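Local coordinates for protein WZI (Escherichia coli, PDB 2YNK) that binds carbohydrate as an outer-membrane beta-barrel lectin and takes part in assembling the group 1 capsule, at residues E105-H110 and G131-K137; N140-G146 and G171-A177; Q196-S200 and K212-R217. All coordinates share one frame; numbering follows the deposited sequence.

Contact 1: residues E105-H110 and G131-K137; sequences EWWDVH and GAYGAVK. With D12 (dodecane), chain D; OCT (N-octane), chain B; OCT (N-octane), chain L.
Tyr133 reaches toward Asp108 and gives its phenolic OH to OD2 of that residue at 2.6 Å, meeting the oxygen from above the carboxylate plane; carboxylate and ring planes stand 85° apart. With CG of Tyr133 lodged between its backbone N and carbonyl carbon (chi1 67°), the ring leans over the neighbouring strand and offers one face to His110, whose CB makes a CH-pi contact 3.9 Å from the Tyr133 ring centroid. At the far end Lys137 NZ donates to Glu105 O at 2.8 Å and has a long, weak salt bridge to Glu105 OE2. Between these ends runs the antiparallel hairpin of strands 107-116 and 127-138, part of the barrel wall, with Asp108 N 2.8 Å from Ala135 O. The face bearing Trp107, Val109 and Val136 meets alkane: dodecane passes over one face of the Trp107 ring, and its C9 lies 3.5 Å from Val136 CG1. The octane of chain L lies over one face of the Trp106 indole, and Trp107 packs against the opposite one. Farther out, Lys66 forms a salt bridge with Asp108 OD2, Asn101 OD1 bonds His110 ND1, and Asn102 OD1 holds Trp107 NE1.

Contact 2: residues N140-G146 and G171-A177; sequences NQWLSFG and GFLMQRA
One water joins Asn140, Gln141 and Arg176 across the end of the two strands, accepting from Asn140 ND2 and Gln141 NE2, each 3.1 Å from its oxygen, and from Arg176 NE. It lies at the edge of the guanidinium, in its plane, and the Asn140 amide is turned 90° to that plane. Gln141 bends at chi2 (-42°), which curls its amide back toward the water and brings OE1, bonded to Tyr195 OH, beside the start of the Arg176 side chain. Each residue is also held from outside: Asn140 ND2 by Glu178 O, Gln141 NE2 by Trp139 O, and Arg176, through its NH1, by Ala180 O.

Inward from this cluster, strands 141-145 and 170-176 run antiparallel as neighbours in the barrel wall, and Ala177 N closes the ladder on Asn140 O at 2.6 Å. On the side of the sheet bearing Leu143, Met174, Phe145 and Phe172, the contacts are apolar. Phe145 sends CD1 over the centre of the Phe172 ring, 3.5 Å from its CZ, with the two ring planes inclined at 54°. Leu143 CD1 passes 4.1 Å from CG of Met174, a selenomethionine, whose terminal CE bends round to CB and CG of Gln141. Trp142, Ser144, Leu173 and Gln175 turn to the other side. There Trp142 CD1 lies 3.7 Å from Ala177 CB, its NE1 bonds Glu35, and Gln175 OE1 bonds Gln196.

The chemistry is thus split by face. Leu143 touches a bound dodecane, consistent with an apolar side turned to the membrane, whereas the other side mixes hydrocarbon with amide and indole N-H groups that find polar partners elsewhere in the chain, as would suit the side turned from the membrane, and the water bridges polar groups at the strand end.

Contact 3: residues Q196-S200 and K212-R217; sequences QISAS and KIIGGR
Ala199 and Ile214 face each other as a non-hydrogen-bonded pair, the methyl CB of Ala199 lying 4.1 Å from Ile214 CG1. Ile214 holds CG1 anti to its own carbonyl carbon (chi1 -63°), which swings that branch toward the alanine, while CG2 turns back to Ser198 O at 3.9 Å. Ile197 stands on the same side but leads away from the partner strand: its CB is 4.0 Å from Gly215 O, and the residue paired with it is Gly216, so backbone rather than a side chain lies opposite. Its outer end meets Met174 of strand 170-176 instead.

Strands 193-201 and 212-221 form a beta hairpin in the closed antiparallel barrel, and six N-H...O bonds tie the two segments in three hydrogen-bonded pairs. Of these, Gly215 N reaches Ser198 O at 2.9 Å, and Ile213 N reaches Ser200 O at 2.9 Å.

Gln196, Ser198, Ser200, Ile213 and Arg217 project from the other side of the sheet. Gln196 and Arg217 are paired through their backbones, yet their polar ends diverge: the Arg217 chain is extended from CG to NE and runs to Thr29 and, by a salt bridge, Asp274, whereas Gln196 OE1 takes Trp152 and Gln150. Ser198 rises beside Gly215, which presents no side chain, and its OG bonds Gln150 as well. Ile213 likewise leans off toward the next strand, 226-236, where it packs on Ile233. At the end of the pairing Lys212 lays its CB 3.4 Å from Ser200 O before its chain bends at chi2 and carries the ammonium group away to a weak bond with His210 O.

All three contacts are antiparallel pairings in one closed barrel wall, each partly buried and none wholly at the surface. Contact 1 adjoins contact 2, because strands 127-138 and 141-145 are neighbours and Val136 O bonds Leu143 N. Contact 2 meets contact 3 the same way, through Phe172 N to Ala199 O. Contacts 1 and 3 do not touch, their nearest atoms being about 11 Å apart. Contact 1 is richest in bound alkane, contact 2 in paired side chains, and 196-200 with 212-217 leans most on backbone bonds, its polar ends turning to other parts of the chain.

Contact 1: residues E105-H110 and G131-K137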
loop_
_atom_site.group_PDB
_atom_site.type_symbol
_atom_site.label_atom_id
_atom_site.label_comp_id
_atom_site.label_asym_id
_atom_site.label_seq_id
_atom_site.Cartn_x
_atom_site.Cartn_y
_atom_site.Cartn_z
ATOM N N GLU A 105 21.742 2.044 13.025
ATOM C CA GLU A 105 21.187 3.116 13.846
ATOM C C GLU A 105 20.687 4.324 13.023
ATOM O O GLU A 105 19.563 4.782 13.217
ATOM C CB GLU A 105 22.247 3.541 14.879
ATOM C CG GLU A 105 22.012 4.877 15.580
ATOM C CD GLU A 105 20.712 4.922 16.351
ATOM O OE1 GLU A 105 20.280 3.858 16.839
ATOM O OE2 GLU A 105 20.127 6.023 16.470
ATOM N N TRP A 106 21.507 4.821 12.101
ATOM C CA TRP A 106 21.168 6.041 11.366
ATOM C C TRP A 106 21.141 5.885 9.863
ATOM O O TRP A 106 21.150 6.888 9.152
ATOM C CB TRP A 106 22.125 7.172 11.751
ATOM C CG TRP A 106 23.574 6.853 11.475
ATOM C CD1 TRP A 106 24.465 6.203 12.315
ATOM C CD2 TRP A 106 24.348 7.142 10.256
ATOM N NE1 TRP A 106 25.695 6.078 11.726
ATOM C CE2 TRP A 106 25.694 6.618 10.496
ATOM C CE3 TRP A 106 24.072 7.762 9.043
ATOM C CZ2 TRP A 106 26.700 6.718 9.552
ATOM C CZ3 TRP A 106 25.098 7.856 8.095
ATOM C CH2 TRP A 106 26.380 7.344 8.345
ATOM N N TRP A 107 21.079 4.653 9.356
ATOM C CA TRP A 107 21.099 4.441 7.911
ATOM C C TRP A 107 20.370 3.213 7.447
ATOM O O TRP A 107 20.270 2.232 8.178
ATOM C CB TRP A 107 22.534 4.413 7.401
ATOM C CG TRP A 107 23.277 3.129 7.641
ATOM C CD1 TRP A 107 23.406 2.054 6.773
ATOM C CD2 TRP A 107 24.045 2.752 8.823
ATOM N NE1 TRP A 107 24.168 1.061 7.326
ATOM C CE2 TRP A 107 24.584 1.415 8.555
ATOM C CE3 TRP A 107 24.328 3.362 10.043
ATOM C CZ2 TRP A 107 25.372 0.740 9.483
ATOM C CZ3 TRP A 107 25.124 2.676 10.964
ATOM C CH2 TRP A 107 25.634 1.395 10.688
ATOM N N ASP A 108 19.873 3.261 6.209
ATOM C CA ASP A 108 19.186 2.133 5.584
ATOM C C ASP A 108 19.499 2.163 4.095
ATOM O O ASP A 108 19.171 3.136 3.405
ATOM C CB ASP A 108 17.679 2.265 5.800
ATOM C CG ASP A 108 16.893 1.011 5.413
ATOM O OD1 ASP A 108 17.497 -0.024 5.048
ATOM O OD2 ASP A 108 15.640 1.072 5.492
ATOM N N VAL A 109 20.134 1.109 3.598
ATOM C CA VAL A 109 20.453 1.010 2.182
ATOM C C VAL A 109 19.887 -0.273 1.602
ATOM O O VAL A 109 20.188 -1.360 2.092
ATOM C CB VAL A 109 21.966 1.050 1.949
ATOM C CG1 VAL A 109 22.291 0.648 0.520
ATOM C CG2 VAL A 109 22.489 2.441 2.249
ATOM N N HIS A 110 19.080 -0.125 0.550
ATOM C CA HIS A 110 18.442 -1.240 -0.144
ATOM C C HIS A 110 18.708 -1.089 -1.622
ATOM O O HIS A 110 18.044 -0.305 -2.302
ATOM C CB HIS A 110 16.946 -1.222 0.159
ATOM C CG HIS A 110 16.171 -2.365 -0.459
ATOM N ND1 HIS A 110 16.164 -3.602 0.063
ATOM C CD2 HIS A 110 15.339 -2.407 -1.570
ATOM C CE1 HIS A 110 15.385 -4.399 -0.683
ATOM N NE2 HIS A 110 14.880 -3.666 -1.683
ATOM N N GLY A 131 12.061 -0.038 -5.917
ATOM C CA GLY A 131 12.287 -0.357 -4.533
ATOM C C GLY A 131 13.640 0.107 -4.034
ATOM O O GLY A 131 13.824 0.211 -2.821
ATOM N N ALA A 132 14.580 0.399 -4.940
ATOM C CA ALA A 132 15.943 0.750 -4.525
ATOM C C ALA A 132 15.943 2.097 -3.848
ATOM O O ALA A 132 15.495 3.069 -4.436
ATOM C CB ALA A 132 16.906 0.767 -5.703
ATOM N N TYR A 133 16.430 2.146 -2.609
ATOM C CA TYR A 133 16.634 3.416 -1.917
ATOM C C TYR A 133 17.847 3.365 -1.000
ATOM O O TYR A 133 18.351 2.292 -0.658
ATOM C CB TYR A 133 15.402 3.780 -1.081
ATOM C CG TYR A 133 15.183 2.838 0.083
ATOM C CD1 TYR A 133 15.801 3.052 1.316
ATOM C CD2 TYR A 133 14.376 1.717 -0.055
ATOM C CE1 TYR A 133 15.615 2.172 2.378
ATOM C CE2 TYR A 133 14.174 0.838 0.993
ATOM C CZ TYR A 133 14.797 1.064 2.212
ATOM O OH TYR A 133 14.592 0.171 3.242
ATOM N N GLY A 134 18.301 4.549 -0.614
ATOM C CA GLY A 134 19.141 4.721 0.561
ATOM C C GLY A 134 18.502 5.766 1.461
ATOM O O GLY A 134 17.898 6.723 0.970
ATOM N N ALA A 135 18.603 5.577 2.775
ATOM C CA ALA A 135 18.064 6.550 3.731
ATOM C C ALA A 135 19.024 6.794 4.867
ATOM O O ALA A 135 19.822 5.924 5.218
ATOM C CB ALA A 135 16.721 6.096 4.271
ATOM N N VAL A 136 18.940 7.995 5.431
ATOM C CA VAL A 136 19.677 8.349 6.637
ATOM C C VAL A 136 18.742 8.928 7.699
ATOM O O VAL A 136 17.707 9.514 7.369
ATOM C CB VAL A 136 20.790 9.376 6.352
ATOM C CG1 VAL A 136 21.892 8.743 5.522
ATOM C CG2 VAL A 136 20.227 10.628 5.695
ATOM N N LYS A 137 19.122 8.767 8.970
ATOM C CA LYS A 137 18.338 9.298 10.089
ATOM C C LYS A 137 19.040 10.453 10.792
ATOM O O LYS A 137 20.215 10.358 11.128
ATOM C CB LYS A 137 18.061 8.205 11.110
ATOM C CG LYS A 137 17.013 8.590 12.139
ATOM C CD LYS A 137 16.588 7.402 12.984
ATOM C CE LYS A 137 17.598 7.100 14.073
ATOM N NZ LYS A 137 17.346 5.752 14.629
HETATM C C1 D12 D . 28.047 2.348 7.105
HETATM C C2 D12 D . 27.342 3.638 6.721
HETATM C C3 D12 D . 26.641 3.553 5.355
HETATM C C4 D12 D . 25.717 4.756 5.112
HETATM C C5 D12 D . 25.286 4.909 3.646
HETATM C C6 D12 D . 24.040 5.795 3.498
HETATM C C7 D12 D . 24.116 6.748 2.305
HETATM C C8 D12 D . 22.782 6.943 1.570
HETATM C C9 D12 D . 21.988 8.148 2.082
HETATM C C10 D12 D . 21.043 8.739 1.031
HETATM C C11 D12 D . 19.878 9.488 1.687
HETATM C C12 D12 D . 19.418 10.698 0.894
HETATM C C1 OCT B . 20.707 3.748 -3.658
HETATM C C2 OCT B . 20.102 4.736 -4.637
HETATM C C3 OCT B . 19.094 4.059 -5.568
HETATM C C4 OCT B . 18.492 5.053 -6.567
HETATM C C5 OCT B . 17.761 4.349 -7.711
HETATM C C6 OCT B . 16.955 5.338 -8.562
HETATM C C7 OCT B . 17.347 5.377 -10.048
HETATM C C8 OCT B . 16.148 5.454 -10.982
HETATM C C1 OCT L . 25.364 10.016 13.474
HETATM C C2 OCT L . 24.646 11.117 12.717
HETATM C C3 OCT L . 24.618 10.861 11.207
HETATM C C4 OCT L . 23.923 11.986 10.432
HETATM C C5 OCT L . 23.921 11.726 8.924
HETATM C C6 OCT L . 23.413 12.932 8.125
HETATM C C7 OCT L . 23.753 12.830 6.637
HETATM C C8 OCT L . 22.905 13.766 5.793
#

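Contact 2: residues N140-G146 and G171-A177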
loop_
_atom_site.group_PDB
_atom_site.type_symbol
_atom_site.label_atom_id
_atom_site.label_comp_id
_atom_site.label_asym_id
_atom_site.label_seq_id
_atom_site.Cartn_x
_atom_site.Cartn_y
_atom_site.Cartn_z
ATOM N N ASN A 140 15.537 12.093 14.709
ATOM C CA ASN A 140 14.333 11.250 14.614
ATOM C C ASN A 140 13.580 11.306 13.254
ATOM O O ASN A 140 12.464 10.784 13.130
ATOM C CB ASN A 140 13.364 11.558 15.765
ATOM C CG ASN A 140 12.407 10.411 16.039
ATOM O OD1 ASN A 140 12.822 9.256 16.081
ATOM N ND2 ASN A 140 11.115 10.722 16.207
ATOM N N GLN A 141 14.191 11.921 12.241
ATOM C CA GLN A 141 13.597 11.963 10.908
ATOM C C GLN A 141 14.383 11.078 9.953
ATOM O O GLN A 141 15.613 11.072 9.964
ATOM C CB GLN A 141 13.520 13.396 10.364
ATOM C CG GLN A 141 13.032 14.441 11.357
ATOM C CD GLN A 141 11.861 13.970 12.204
ATOM O OE1 GLN A 141 10.856 13.489 11.683
ATOM N NE2 GLN A 141 11.987 14.109 13.520
ATOM N N TRP A 142 13.653 10.321 9.143
ATOM C CA TRP A 142 14.240 9.541 8.060
ATOM C C TRP A 142 14.147 10.283 6.744
ATOM O O TRP A 142 13.049 10.637 6.303
ATOM C CB TRP A 142 13.510 8.221 7.922
ATOM C CG TRP A 142 14.015 7.143 8.825
ATOM C CD1 TRP A 142 13.352 6.545 9.888
ATOM C CD2 TRP A 142 15.310 6.472 8.750
ATOM N NE1 TRP A 142 14.132 5.572 10.458
ATOM C CE2 TRP A 142 15.323 5.485 9.829
ATOM C CE3 TRP A 142 16.416 6.586 7.930
ATOM C CZ2 TRP A 142 16.410 4.665 10.056
ATOM C CZ3 TRP A 142 17.512 5.755 8.172
ATOM C CH2 TRP A 142 17.503 4.812 9.210
ATOM N N LEU A 143 15.297 10.523 6.119
ATOM C CA LEU A 143 15.354 11.129 4.799
ATOM C C LEU A 143 15.782 10.069 3.809
ATOM O O LEU A 143 16.791 9.396 4.015
ATOM C CB LEU A 143 16.344 12.292 4.766
ATOM C CG LEU A 143 16.454 13.036 3.423
ATOM C CD1 LEU A 143 15.089 13.483 2.909
ATOM C CD2 LEU A 143 17.402 14.222 3.556
ATOM N N SER A 144 15.025 9.940 2.726
ATOM C CA SER A 144 15.210 8.847 1.785
ATOM C C SER A 144 15.298 9.303 0.322
ATOM O O SER A 144 14.613 10.238 -0.080
ATOM C CB SER A 144 14.034 7.904 1.929
ATOM O OG SER A 144 14.204 6.810 1.061
ATOM N N PHE A 145 16.137 8.643 -0.469
ATOM C CA PHE A 145 16.123 8.835 -1.916
ATOM C C PHE A 145 16.089 7.489 -2.606
ATOM O O PHE A 145 16.787 6.563 -2.198
ATOM C CB PHE A 145 17.332 9.623 -2.428
ATOM C CG PHE A 145 17.287 9.869 -3.915
ATOM C CD1 PHE A 145 16.527 10.903 -4.440
ATOM C CD2 PHE A 145 17.963 9.034 -4.798
ATOM C CE1 PHE A 145 16.459 11.111 -5.814
ATOM C CE2 PHE A 145 17.900 9.237 -6.163
ATOM C CZ PHE A 145 17.148 10.276 -6.671
ATOM N N GLY A 146 15.287 7.401 -3.667
ATOM C CA GLY A 146 15.143 6.167 -4.431
ATOM C C GLY A 146 13.789 6.026 -5.095
ATOM O O GLY A 146 13.100 7.018 -5.362
ATOM N N GLY A 171 12.273 9.670 -6.154
ATOM C CA GLY A 171 12.104 10.873 -5.359
ATOM C C GLY A 171 12.631 10.830 -3.940
ATOM O O GLY A 171 13.308 9.881 -3.522
ATOM N N PHE A 172 12.317 11.904 -3.217
ATOM C CA PHE A 172 12.702 12.084 -1.826
ATOM C C PHE A 172 11.505 11.811 -0.923
ATOM O O PHE A 172 10.360 12.066 -1.296
ATOM C CB PHE A 172 13.220 13.504 -1.606
ATOM C CG PHE A 172 14.510 13.787 -2.318
ATOM C CD1 PHE A 172 15.727 13.531 -1.706
ATOM C CD2 PHE A 172 14.510 14.286 -3.612
ATOM C CE1 PHE A 172 16.919 13.775 -2.359
ATOM C CE2 PHE A 172 15.700 14.533 -4.272
ATOM C CZ PHE A 172 16.907 14.281 -3.638
ATOM N N LEU A 173 11.776 11.283 0.262
ATOM C CA LEU A 173 10.724 10.933 1.209
ATOM C C LEU A 173 11.215 11.153 2.649
ATOM O O LEU A 173 12.374 10.886 2.959
ATOM C CB LEU A 173 10.298 9.477 0.983
ATOM C CG LEU A 173 9.049 8.973 1.706
ATOM C CD1 LEU A 173 8.475 7.802 0.928
ATOM C CD2 LEU A 173 9.336 8.587 3.157
HETATM N N MSE A 174 10.332 11.657 3.505
HETATM C CA MSE A 174 10.699 12.012 4.865
HETATM C C MSE A 174 9.615 11.632 5.829
HETATM O O MSE A 174 8.434 11.773 5.520
HETATM C CB MSE A 174 11.024 13.497 4.955
HETATM C CG MSE A 174 12.272 13.678 5.817
HETATM SE SE MSE A 174 12.711 15.586 6.058
HETATM C CE MSE A 174 12.800 15.685 8.027
ATOM N N GLN A 175 10.035 11.159 7.008
ATOM C CA GLN A 175 9.156 10.571 8.032
ATOM C C GLN A 175 9.725 10.691 9.440
ATOM O O GLN A 175 10.931 10.822 9.606
ATOM C CB GLN A 175 9.031 9.077 7.792
ATOM C CG GLN A 175 8.033 8.701 6.746
ATOM C CD GLN A 175 7.880 7.211 6.617
ATOM O OE1 GLN A 175 7.091 6.743 5.797
ATOM N NE2 GLN A 175 8.624 6.453 7.425
ATOM N N ARG A 176 8.871 10.564 10.451
ATOM C CA ARG A 176 9.371 10.346 11.807
ATOM C C ARG A 176 9.917 8.929 11.901
ATOM O O ARG A 176 9.425 8.032 11.219
ATOM C CB ARG A 176 8.272 10.516 12.856
ATOM C CG ARG A 176 7.662 11.905 12.929
ATOM C CD ARG A 176 6.699 11.992 14.102
ATOM N NE ARG A 176 7.387 12.240 15.372
ATOM C CZ ARG A 176 6.821 12.143 16.574
ATOM N NH1 ARG A 176 5.553 11.776 16.715
ATOM N NH2 ARG A 176 7.542 12.400 17.653
ATOM N N ALA A 177 10.928 8.724 12.743
ATOM C CA ALA A 177 11.406 7.368 13.041
ATOM C C ALA A 177 10.508 6.799 14.129
ATOM O O ALA A 177 9.645 5.973 13.848
ATOM C CB ALA A 177 12.864 7.376 13.466
HETATM O O HOH W 1 10.223 13.685 16.016
#

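Contact 3: residues Q196-S200 and K212-R217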
loop_
_atom_site.group_PDB
_atom_site.type_symbol
_atom_site.label_atom_id
_atom_site.label_comp_id
_atom_site.label_asym_id
_atom_site.label_seq_id
_atom_site.Cartn_x
_atom_site.Cartn_y
_atom_site.Cartn_z
ATOM N N GLN A 196 4.288 12.166 6.635
ATOM C CA GLN A 196 5.099 11.740 5.501
ATOM C C GLN A 196 5.045 12.826 4.451
ATOM O O GLN A 196 3.968 13.296 4.090
ATOM C CB GLN A 196 4.603 10.414 4.923
ATOM C CG GLN A 196 5.620 9.737 4.018
ATOM C CD GLN A 196 5.061 8.511 3.341
ATOM O OE1 GLN A 196 4.501 8.593 2.243
ATOM N NE2 GLN A 196 5.189 7.370 3.993
ATOM N N ILE A 197 6.207 13.249 3.977
ATOM C CA ILE A 197 6.261 14.188 2.866
ATOM C C ILE A 197 7.043 13.510 1.765
ATOM O O ILE A 197 7.988 12.777 2.052
ATOM C CB ILE A 197 6.890 15.542 3.266
ATOM C CG1 ILE A 197 8.352 15.381 3.686
ATOM C CG2 ILE A 197 6.098 16.175 4.405
ATOM C CD1 ILE A 197 8.954 16.646 4.265
ATOM N N SER A 198 6.626 13.712 0.515
ATOM C CA SER A 198 7.391 13.200 -0.634
ATOM C C SER A 198 7.329 14.110 -1.852
ATOM O O SER A 198 6.285 14.716 -2.149
ATOM C CB SER A 198 6.946 11.779 -1.016
ATOM O OG SER A 198 5.583 11.730 -1.397
ATOM N N ALA A 199 8.471 14.207 -2.535
ATOM C CA ALA A 199 8.567 14.866 -3.847
ATOM C C ALA A 199 9.169 13.874 -4.843
ATOM O O ALA A 199 10.265 13.364 -4.625
ATOM C CB ALA A 199 9.406 16.129 -3.761
ATOM N N SER A 200 8.429 13.598 -5.918
ATOM C CA SER A 200 8.750 12.535 -6.879
ATOM C C SER A 200 8.595 13.009 -8.334
ATOM O O SER A 200 7.943 14.014 -8.611
ATOM C CB SER A 200 7.828 11.334 -6.652
ATOM O OG SER A 200 8.000 10.756 -5.364
ATOM N N LYS A 212 5.914 16.195 -11.594
ATOM C CA LYS A 212 6.215 15.913 -10.214
ATOM C C LYS A 212 4.944 15.545 -9.485
ATOM O O LYS A 212 3.879 16.095 -9.759
ATOM C CB LYS A 212 6.867 17.116 -9.550
ATOM C CG LYS A 212 7.892 17.834 -10.421
ATOM C CD LYS A 212 8.956 16.908 -10.986
ATOM C CE LYS A 212 9.977 17.702 -11.781
ATOM N NZ LYS A 212 10.993 16.800 -12.383
ATOM N N ILE A 213 5.060 14.587 -8.571
ATOM C CA ILE A 213 4.030 14.366 -7.579
ATOM C C ILE A 213 4.636 14.810 -6.252
ATOM O O ILE A 213 5.616 14.236 -5.782
ATOM C CB ILE A 213 3.558 12.902 -7.543
ATOM C CG1 ILE A 213 2.973 12.495 -8.900
ATOM C CG2 ILE A 213 2.495 12.707 -6.475
ATOM C CD1 ILE A 213 1.640 13.139 -9.239
ATOM N N ILE A 214 4.076 15.873 -5.688
ATOM C CA ILE A 214 4.497 16.379 -4.386
ATOM C C ILE A 214 3.327 16.207 -3.439
ATOM O O ILE A 214 2.178 16.473 -3.814
ATOM C CB ILE A 214 4.940 17.852 -4.468
ATOM C CG1 ILE A 214 6.167 17.956 -5.384
ATOM C CG2 ILE A 214 5.266 18.396 -3.085
ATOM C CD1 ILE A 214 6.256 19.255 -6.144
ATOM N N GLY A 215 3.610 15.730 -2.231
ATOM C CA GLY A 215 2.536 15.322 -1.333
ATOM C C GLY A 215 2.863 15.276 0.142
ATOM O O GLY A 215 4.029 15.245 0.556
ATOM N N GLY A 216 1.803 15.249 0.936
ATOM C CA GLY A 216 1.921 15.311 2.378
ATOM C C GLY A 216 0.814 14.511 3.018
ATOM O O GLY A 216 -0.316 14.472 2.516
ATOM N N ARG A 217 1.144 13.862 4.125
ATOM C CA ARG A 217 0.176 13.089 4.870
ATOM C C ARG A 217 0.447 13.188 6.366
ATOM O O ARG A 217 1.602 13.173 6.807
ATOM C CB ARG A 217 0.215 11.636 4.427
ATOM C CG ARG A 217 -0.545 10.716 5.367
ATOM C CD ARG A 217 -0.694 9.325 4.805
ATOM N NE ARG A 217 -1.469 8.488 5.711
ATOM C CZ ARG A 217 -2.796 8.494 5.799
ATOM N NH1 ARG A 217 -3.525 9.309 5.034
ATOM N NH2 ARG A 217 -3.399 7.680 6.660
#